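Local coordinates for protein 2-C-methyl-D-erythritol 2,4-cyclodiphosphate synthase (Francisella tularensis subsp. tularensis, PDB 3RE3) that probably catalyses the cyclisation of a CDP-activated methylerythritol phosphate to 2-C-methyl-D-erythritol 2,4-cyclodiphosphate, with release of CMP, in non-mevalonate isoprenoid synthesis, at residues 9-15 with 152-158; 51-55 with 86-90; 115-119 with 133-137. One frame throughout, in Å; residues are numbered along the deposited sequence. Where two conformers were deposited one is given.

Contact 1: residues 9-15 with 152-158. With POP (pyrophosphate 2-), chain E.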
loop_
_atom_site.group_PDB
_atom_site.type_symbol
_atom_site.label_atom_id
_atom_site.label_comp_id
_atom_site.label_asym_id
_atom_site.label_seq_id
_atom_site.Cartn_x
_atom_site.Cartn_y
_atom_site.Cartn_z
ATOM N N GLY A 9 -5.953 -9.118 -3.883
ATOM C CA GLY A 9 -6.195 -8.561 -2.561
ATOM C C GLY A 9 -5.155 -7.593 -2.023
ATOM O O GLY A 9 -3.999 -7.612 -2.438
ATOM N N HIS A 10 -5.557 -6.772 -1.057
ATOM C CA HIS A 10 -4.614 -5.984 -0.262
ATOM C C HIS A 10 -4.980 -5.940 1.218
ATOM O O HIS A 10 -6.023 -5.405 1.559
ATOM C CB HIS A 10 -4.590 -4.561 -0.795
ATOM C CG HIS A 10 -3.789 -3.627 0.046
ATOM N ND1 HIS A 10 -4.365 -2.723 0.905
ATOM C CD2 HIS A 10 -2.451 -3.474 0.171
ATOM C CE1 HIS A 10 -3.413 -2.046 1.522
ATOM N NE2 HIS A 10 -2.245 -2.481 1.092
ATOM N N GLY A 11 -4.148 -6.500 2.094
ATOM C CA GLY A 11 -4.271 -6.238 3.517
ATOM C C GLY A 11 -3.343 -5.178 4.096
ATOM O O GLY A 11 -2.207 -5.016 3.675
ATOM N N TYR A 12 -3.790 -4.509 5.142
ATOM C CA TYR A 12 -2.909 -3.607 5.878
ATOM C C TYR A 12 -3.181 -3.713 7.359
ATOM O O TYR A 12 -4.293 -3.458 7.805
ATOM C CB TYR A 12 -3.096 -2.166 5.430
ATOM C CG TYR A 12 -2.301 -1.181 6.246
ATOM C CD1 TYR A 12 -0.926 -1.137 6.154
ATOM C CD2 TYR A 12 -2.927 -0.293 7.116
ATOM C CE1 TYR A 12 -0.189 -0.235 6.891
ATOM C CE2 TYR A 12 -2.197 0.615 7.870
ATOM C CZ TYR A 12 -0.820 0.640 7.751
ATOM O OH TYR A 12 -0.060 1.545 8.484
ATOM N N ASP A 13 -2.168 -4.046 8.136
ATOM C CA ASP A 13 -2.386 -4.108 9.565
ATOM C C ASP A 13 -1.374 -3.343 10.417
ATOM O O ASP A 13 -0.213 -3.176 10.046
ATOM C CB ASP A 13 -2.510 -5.548 10.044
ATOM C CG ASP A 13 -3.171 -5.631 11.386
ATOM O OD1 ASP A 13 -4.011 -4.753 11.666
ATOM O OD2 ASP A 13 -2.857 -6.548 12.164
ATOM N N VAL A 14 -1.838 -2.881 11.571
ATOM C CA VAL A 14 -0.960 -2.197 12.515
ATOM C C VAL A 14 -1.092 -2.816 13.882
ATOM O O VAL A 14 -2.190 -3.126 14.320
ATOM C CB VAL A 14 -1.251 -0.694 12.608
ATOM C CG1 VAL A 14 -0.463 -0.085 13.762
ATOM C CG2 VAL A 14 -0.881 -0.010 11.306
ATOM N N HIS A 15 0.044 -3.022 14.531
ATOM C CA HIS A 15 0.088 -3.507 15.895
ATOM C C HIS A 15 0.781 -2.482 16.768
ATOM O O HIS A 15 1.894 -2.062 16.456
ATOM C CB HIS A 15 0.855 -4.813 15.978
ATOM C CG HIS A 15 0.874 -5.396 17.351
ATOM N ND1 HIS A 15 2.031 -5.805 17.974
ATOM C CD2 HIS A 15 -0.128 -5.608 18.235
ATOM C CE1 HIS A 15 1.740 -6.259 19.179
ATOM N NE2 HIS A 15 0.436 -6.151 19.362
ATOM N N ILE A 152 4.188 -1.515 14.764
ATOM C CA ILE A 152 4.591 -1.977 13.445
ATOM C C ILE A 152 3.398 -2.170 12.525
ATOM O O ILE A 152 2.263 -2.333 12.977
ATOM C CB ILE A 152 5.352 -3.306 13.512
ATOM C CG1 ILE A 152 4.502 -4.357 14.208
ATOM C CG2 ILE A 152 6.672 -3.136 14.239
ATOM C CD1 ILE A 152 5.240 -5.620 14.430
ATOM N N ALA A 153 3.669 -2.151 11.227
ATOM C CA ALA A 153 2.626 -2.348 10.248
ATOM C C ALA A 153 3.087 -3.377 9.250
ATOM O O ALA A 153 4.280 -3.661 9.139
ATOM C CB ALA A 153 2.312 -1.052 9.546
ATOM N N THR A 154 2.132 -3.956 8.539
ATOM C CA THR A 154 2.450 -4.811 7.400
ATOM C C THR A 154 1.474 -4.530 6.285
ATOM O O THR A 154 0.287 -4.297 6.525
ATOM C CB THR A 154 2.429 -6.323 7.723
ATOM O OG1 THR A 154 1.277 -6.633 8.509
ATOM C CG2 THR A 154 3.648 -6.711 8.500
ATOM N N HIS A 155 2.016 -4.511 5.071
ATOM C CA HIS A 155 1.243 -4.510 3.840
ATOM C C HIS A 155 1.353 -5.879 3.167
ATOM O O HIS A 155 2.444 -6.423 3.000
ATOM C CB HIS A 155 1.785 -3.464 2.879
ATOM C CG HIS A 155 1.338 -2.068 3.175
ATOM N ND1 HIS A 155 0.193 -1.531 2.637
ATOM C CD2 HIS A 155 1.907 -1.088 3.919
ATOM C CE1 HIS A 155 0.062 -0.278 3.046
ATOM N NE2 HIS A 155 1.085 0.010 3.830
ATOM N N VAL A 156 0.219 -6.432 2.776
ATOM C CA VAL A 156 0.220 -7.644 1.973
ATOM C C VAL A 156 -0.561 -7.397 0.694
ATOM O O VAL A 156 -1.610 -6.750 0.709
ATOM C CB VAL A 156 -0.406 -8.846 2.711
ATOM C CG1 VAL A 156 -0.353 -10.094 1.828
ATOM C CG2 VAL A 156 0.307 -9.099 4.020
ATOM N N VAL A 157 -0.024 -7.894 -0.412
ATOM C CA VAL A 157 -0.783 -8.038 -1.643
ATOM C C VAL A 157 -0.777 -9.510 -2.057
ATOM O O VAL A 157 0.248 -10.196 -1.978
ATOM C CB VAL A 157 -0.212 -7.180 -2.784
ATOM C CG1 VAL A 157 -0.555 -5.723 -2.577
ATOM C CG2 VAL A 157 1.297 -7.398 -2.925
ATOM N N CYS A 158 -1.930 -10.004 -2.480
ATOM C CA CYS A 158 -2.014 -11.353 -3.021
ATOM C C CYS A 158 -2.631 -11.295 -4.397
ATOM O O CYS A 158 -3.399 -10.379 -4.697
ATOM C CB CYS A 158 -2.848 -12.271 -2.130
ATOM S SG CYS A 158 -4.493 -11.671 -1.882
HETATM P P1 POP E . -5.124 -4.653 14.353
HETATM O O1 POP E . -6.075 -5.181 13.304
HETATM O O2 POP E . -4.805 -3.207 14.044
HETATM O O3 POP E . -5.781 -4.744 15.709
HETATM O O POP E . -3.767 -5.534 14.349
HETATM P P2 POP E . -3.455 -6.739 15.385
HETATM O O4 POP E . -2.342 -7.576 14.803
HETATM O O5 POP E . -3.031 -6.193 16.731
HETATM O O6 POP E . -4.672 -7.620 15.553
#
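His155 stands between His10 and Tyr12 and meets each in its own way. Its ring edge faces that of His10, the two rings rim to rim with planes at 38°, and a hydrogen bond of 3.0 Å joins His10 NE2 to His155 ND1; either nitrogen could be the donor. Tyr12 puts only CD1 over one face of the His155 imidazole, near its rim and 3.3 Å from His155 NE2; the rings as a whole meet obliquely, planes 41° apart. Strands 9-15 and 152-158 run antiparallel, neighbours in the four-stranded sheet of the YgbB fold, and their alternation puts all three residues on one face. His10 and Tyr12 both have CG anti to the backbone N, while chi1 of His155 (-80°) swings its ring in between them. This face looks to the threefold centre of the trimer: His155 meets His155 of both other subunits edge-to-face, and His10 ND1 bonds Thr103 OG1 of the second subunit. Farther along, Ala153 CB packs 3.8 Å from Val14 CG2.

The opposite face carries Asp13 and Thr154, beneath helix 45-57. Asp13 turns its carboxylate away from 152-158 toward the pyrophosphate, modelled too close for an ordinary contact, so the details there are doubtful. Paired backbone bonds run from Asp13 N to Thr154 O and from Thr154 N to Asp13 O, both 2.9 Å.

Contact 2: residues 51-55 with 86-90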
loop_
_atom_site.group_PDB
_atom_site.type_symbol
_atom_site.label_atom_id
_atom_site.label_comp_id
_atom_site.label_asym_id
_atom_site.label_seq_id
_atom_site.Cartn_x
_atom_site.Cartn_y
_atom_site.Cartn_z
ATOM N N CYS A 51 -4.666 -12.484 5.785
ATOM C CA CYS A 51 -6.064 -12.898 5.738
ATOM C C CYS A 51 -6.932 -11.832 5.093
ATOM O O CYS A 51 -7.766 -12.132 4.247
ATOM C CB CYS A 51 -6.584 -13.190 7.138
ATOM S SG CYS A 51 -5.847 -14.641 7.903
ATOM N N ASP A 52 -6.734 -10.588 5.508
ATOM C CA ASP A 52 -7.431 -9.463 4.907
ATOM C C ASP A 52 -7.235 -9.397 3.391
ATOM O O ASP A 52 -8.180 -9.113 2.666
ATOM C CB ASP A 52 -6.970 -8.146 5.546
ATOM C CG ASP A 52 -7.660 -7.857 6.871
ATOM O OD1 ASP A 52 -8.690 -8.512 7.164
ATOM O OD2 ASP A 52 -7.185 -6.959 7.609
ATOM N N ALA A 53 -6.019 -9.648 2.913
ATOM C CA ALA A 53 -5.735 -9.553 1.484
ATOM C C ALA A 53 -6.509 -10.624 0.717
ATOM O O ALA A 53 -7.077 -10.376 -0.353
ATOM C CB ALA A 53 -4.239 -9.686 1.223
ATOM N N ILE A 54 -6.523 -11.820 1.283
ATOM C CA ILE A 54 -7.173 -12.957 0.656
ATOM C C ILE A 54 -8.692 -12.782 0.614
ATOM O O ILE A 54 -9.299 -12.920 -0.440
ATOM C CB ILE A 54 -6.756 -14.265 1.339
ATOM C CG1 ILE A 54 -5.342 -14.637 0.886
ATOM C CG2 ILE A 54 -7.725 -15.382 1.010
ATOM C CD1 ILE A 54 -4.686 -15.728 1.694
ATOM N N LEU A 55 -9.304 -12.454 1.746
ATOM C CA LEU A 55 -10.732 -12.183 1.763
ATOM C C LEU A 55 -11.003 -10.967 0.910
ATOM O O LEU A 55 -12.051 -10.859 0.284
ATOM C CB LEU A 55 -11.223 -11.948 3.180
ATOM C CG LEU A 55 -10.937 -13.139 4.087
ATOM C CD1 LEU A 55 -11.143 -12.820 5.545
ATOM C CD2 LEU A 55 -11.801 -14.307 3.687
ATOM N N ILE A 86 -9.014 -19.485 6.471
ATOM C CA ILE A 86 -8.977 -18.731 5.226
ATOM C C ILE A 86 -8.559 -19.628 4.049
ATOM O O ILE A 86 -9.035 -19.458 2.925
ATOM C CB ILE A 86 -8.085 -17.462 5.349
ATOM C CG1 ILE A 86 -8.911 -16.303 5.895
ATOM C CG2 ILE A 86 -7.501 -17.053 4.012
ATOM C CD1 ILE A 86 -9.406 -16.530 7.306
ATOM N N LYS A 87 -7.684 -20.596 4.310
ATOM C CA LYS A 87 -7.302 -21.563 3.282
ATOM C C LYS A 87 -8.519 -22.374 2.809
ATOM O O LYS A 87 -8.690 -22.612 1.618
ATOM C CB LYS A 87 -6.188 -22.477 3.807
ATOM C CG LYS A 87 -6.003 -23.793 3.055
ATOM C CD LYS A 87 -5.594 -23.566 1.623
ATOM C CE LYS A 87 -5.295 -24.874 0.935
ATOM N NZ LYS A 87 -5.034 -24.664 -0.513
ATOM N N LYS A 88 -9.367 -22.784 3.746
ATOM C CA LYS A 88 -10.584 -23.507 3.415
ATOM C C LYS A 88 -11.574 -22.623 2.656
ATOM O O LYS A 88 -12.126 -23.035 1.636
ATOM C CB LYS A 88 -11.265 -24.041 4.672
ATOM C CG LYS A 88 -10.574 -25.202 5.376
ATOM C CD LYS A 88 -11.431 -25.632 6.571
ATOM C CE LYS A 88 -10.625 -26.291 7.690
ATOM N NZ LYS A 88 -11.496 -26.661 8.853
HETATM N N MSE A 89 -11.824 -21.418 3.159
HETATM C CA MSE A 89 -12.728 -20.498 2.469
HETATM C C MSE A 89 -12.249 -20.304 1.044
HETATM O O MSE A 89 -13.038 -20.324 0.104
HETATM C CB MSE A 89 -12.807 -19.157 3.192
HETATM C CG MSE A 89 -13.285 -19.285 4.632
HETATM SE SE MSE A 89 -13.618 -17.589 5.566
HETATM C CE MSE A 89 -14.807 -18.273 6.963
ATOM N N LEU A 90 -10.943 -20.144 0.891
ATOM C CA LEU A 90 -10.344 -20.037 -0.428
ATOM C C LEU A 90 -10.718 -21.223 -1.338
ATOM O O LEU A 90 -11.056 -21.032 -2.509
ATOM C CB LEU A 90 -8.830 -19.875 -0.303
ATOM C CG LEU A 90 -7.995 -19.638 -1.557
ATOM C CD1 LEU A 90 -8.399 -18.361 -2.268
ATOM C CD2 LEU A 90 -6.538 -19.585 -1.171
#
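Ile86 pushes into the side of helix 51-55, where Cys51, Ile54 and Leu55 receive its two branches. The contact is apolar throughout, most of it between aliphatic carbons. Methyl CG2 of Ile86, set anti to the backbone N, goes to Ile54 and lies 3.4 Å from Ile54 CG2, with Ile54 CD1 near the same methyl. The other branch takes the remaining partners: Ile86 CG1 sits 4.1 Å from Leu55 CD2, and the Leu55 side chain crosses that of Ile86 at about a right angle. One turn farther on, Leu90 reaches Ile54 more loosely, through CD1 at 4.5 Å from Ile54 CG2.

Sulfur and selenium add two more contacts. Cys51 SG rests 4.0 Å from Ile86 CG1, also near the CD1 methyl of Ile86. Residue 89 is a selenomethionine with its chain extended beyond CG, and at the more open margin its SE lies 4.2 Å from Leu55 CD2.

Among the polar groups, Asp52 points away from 86-90, and its OD1 accepts a hydrogen bond from Ile63 N.

The short segments run nearly parallel, their axes 12° apart in direction and 10.6 Å apart at closest approach, a wide spacing filled by branched side chains. Both helices belong to the helical layer against one face of the sheet, in keeping with an alpha-beta half sandwich: Ala53 and Ile54 lie on Cys158 and Leu90 on Leu160 of strand 151-161, while helix 63-66 touches Cys51 and Met89.

Contact 3: residues 115-119 with 133-137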
loop_
_atom_site.group_PDB
_atom_site.type_symbol
_atom_site.label_atom_id
_atom_site.label_comp_id
_atom_site.label_asym_id
_atom_site.label_seq_id
_atom_site.Cartn_x
_atom_site.Cartn_y
_atom_site.Cartn_z
ATOM N N ILE A 115 12.561 -14.267 8.902
ATOM C CA ILE A 115 11.730 -14.158 7.710
ATOM C C ILE A 115 11.542 -15.496 6.973
ATOM O O ILE A 115 10.422 -15.875 6.615
ATOM C CB ILE A 115 12.287 -13.066 6.768
ATOM C CG1 ILE A 115 11.723 -11.708 7.167
ATOM C CG2 ILE A 115 11.984 -13.358 5.288
ATOM C CD1 ILE A 115 12.502 -10.548 6.584
ATOM N N GLU A 116 12.639 -16.210 6.757
ATOM C CA GLU A 116 12.564 -17.511 6.113
ATOM C C GLU A 116 11.704 -18.483 6.920
ATOM O O GLU A 116 10.964 -19.289 6.366
ATOM C CB GLU A 116 13.966 -18.068 5.877
ATOM C CG GLU A 116 14.817 -17.171 4.994
ATOM C CD GLU A 116 14.118 -16.774 3.701
ATOM O OE1 GLU A 116 13.574 -17.668 3.005
ATOM O OE2 GLU A 116 14.114 -15.559 3.387
ATOM N N LYS A 117 11.789 -18.397 8.235
ATOM C CA LYS A 117 10.930 -19.207 9.062
ATOM C C LYS A 117 9.480 -18.866 8.785
ATOM O O LYS A 117 8.650 -19.762 8.674
ATOM C CB LYS A 117 11.257 -19.034 10.548
ATOM C CG LYS A 117 12.388 -19.909 11.032
ATOM C CD LYS A 117 12.641 -19.746 12.522
ATOM C CE LYS A 117 13.288 -18.397 12.847
ATOM N NZ LYS A 117 13.394 -18.158 14.323
HETATM N N MSE A 118 9.182 -17.572 8.677
HETATM C CA MSE A 118 7.820 -17.135 8.404
HETATM C C MSE A 118 7.335 -17.680 7.061
HETATM O O MSE A 118 6.189 -18.112 6.935
HETATM C CB MSE A 118 7.715 -15.619 8.378
HETATM C CG MSE A 118 8.052 -14.924 9.683
HETATM SE SE MSE A 118 7.960 -12.976 9.384
HETATM C CE MSE A 118 8.615 -12.359 11.122
ATOM N N ARG A 119 8.209 -17.646 6.060
ATOM C CA ARG A 119 7.824 -18.045 4.726
ATOM C C ARG A 119 7.483 -19.530 4.703
ATOM O O ARG A 119 6.495 -19.931 4.096
ATOM C CB ARG A 119 8.938 -17.756 3.730
ATOM C CG ARG A 119 9.226 -16.311 3.514
ATOM C CD ARG A 119 10.330 -16.158 2.486
ATOM N NE ARG A 119 9.830 -16.229 1.119
ATOM C CZ ARG A 119 10.575 -16.547 0.067
ATOM N NH1 ARG A 119 10.040 -16.565 -1.143
ATOM N NH2 ARG A 119 11.858 -16.848 0.225
ATOM N N ILE A 133 5.386 -17.034 -1.878
ATOM C CA ILE A 133 5.139 -16.008 -0.848
ATOM C C ILE A 133 6.379 -15.239 -0.394
ATOM O O ILE A 133 7.266 -15.777 0.256
ATOM C CB ILE A 133 4.397 -16.542 0.397
ATOM C CG1 ILE A 133 4.453 -15.487 1.499
ATOM C CG2 ILE A 133 5.008 -17.848 0.898
ATOM C CD1 ILE A 133 3.415 -15.691 2.595
ATOM N N ASN A 134 6.410 -13.960 -0.719
ATOM C CA ASN A 134 7.565 -13.133 -0.448
ATOM C C ASN A 134 7.293 -12.267 0.765
ATOM O O ASN A 134 6.210 -11.693 0.895
ATOM C CB ASN A 134 7.846 -12.246 -1.654
ATOM C CG ASN A 134 9.233 -11.703 -1.650
ATOM O OD1 ASN A 134 10.165 -12.368 -2.097
ATOM N ND2 ASN A 134 9.393 -10.486 -1.134
ATOM N N ILE A 135 8.285 -12.177 1.645
ATOM C CA ILE A 135 8.204 -11.358 2.850
ATOM C C ILE A 135 9.449 -10.507 2.921
ATOM O O ILE A 135 10.564 -11.032 3.038
ATOM C CB ILE A 135 8.199 -12.229 4.123
ATOM C CG1 ILE A 135 6.987 -13.168 4.166
ATOM C CG2 ILE A 135 8.227 -11.366 5.333
ATOM C CD1 ILE A 135 7.066 -14.182 5.295
ATOM N N LYS A 136 9.273 -9.192 2.852
ATOM C CA LYS A 136 10.400 -8.276 3.035
ATOM C C LYS A 136 10.147 -7.309 4.200
ATOM O O LYS A 136 9.006 -7.063 4.570
ATOM C CB LYS A 136 10.703 -7.511 1.747
ATOM C CG LYS A 136 9.487 -6.874 1.122
ATOM C CD LYS A 136 9.829 -6.224 -0.190
ATOM C CE LYS A 136 8.891 -6.706 -1.254
ATOM N NZ LYS A 136 7.502 -6.761 -0.715
ATOM N N ALA A 137 11.212 -6.771 4.782
ATOM C CA ALA A 137 11.052 -5.830 5.897
ATOM C C ALA A 137 11.780 -4.521 5.624
ATOM O O ALA A 137 12.950 -4.530 5.236
ATOM C CB ALA A 137 11.537 -6.455 7.190
#
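Ile135 packs beneath helix 115-119 at the second half of a beta-alpha-beta unit, in which strand 96-105 leads through helix 115-126 into strand 133-138. The tight part is apolar. Ile135 CD1 touches both Met118 CB and Arg119 CG, 3.5 Å from each, while Ile135 CG2 meets Ile115 CG1 at 4.0 Å; the Ile115 and Ile135 side chains lie alongside one another, pointing opposite ways. Ile104 of strand 96-105 borders this core, touching both Met118 and Ile135.

Toward Ala137, partly exposed, the contact thins: its CB is 4.2 Å from Ile115 CD1. On the solvent side, Glu116 points away from the strand but curls its end back, and OE1 makes a weak salt bridge to Arg119 NH2. Asn134 also points away from the helix; its OD1 accepts a hydrogen bond from Gly61 N of the third subunit.

Arg119 links the two regions. A bend at chi3 (83°) turns its guanidinium edge to the carbonyl of Ile133, with Asn134 OD1 over one face. Ile133 O takes a weak bond from Arg119 NH1 at 3.2 Å and a stronger one from Arg119 NE, 2.7 Å long, nearly straight at 165° and only 2° out of the guanidinium plane.

In the fold
All three contacts are mainly buried, but they join different elements. Contact 1 pairs two strands within the sheet, nearest the chain centre and held by backbone bonds, and reaches both neighbouring subunits. Contact 2 lies farther out, pairing two helices by apolar side chains and touching the second subunit; it meets contact 1 directly, where Ala53 CB comes 3.3 Å from Gly11 N. Contact 3 fastens a different helix to an outermost strand of the sheet, mixing apolar packing with an arginine-to-carbonyl grip, and reaches the third subunit. Contacts 2 and 3 have partly exposed margins, at Met89 and at Met118 and Ala137. Contacts 1 and 3 share one sheet without touching.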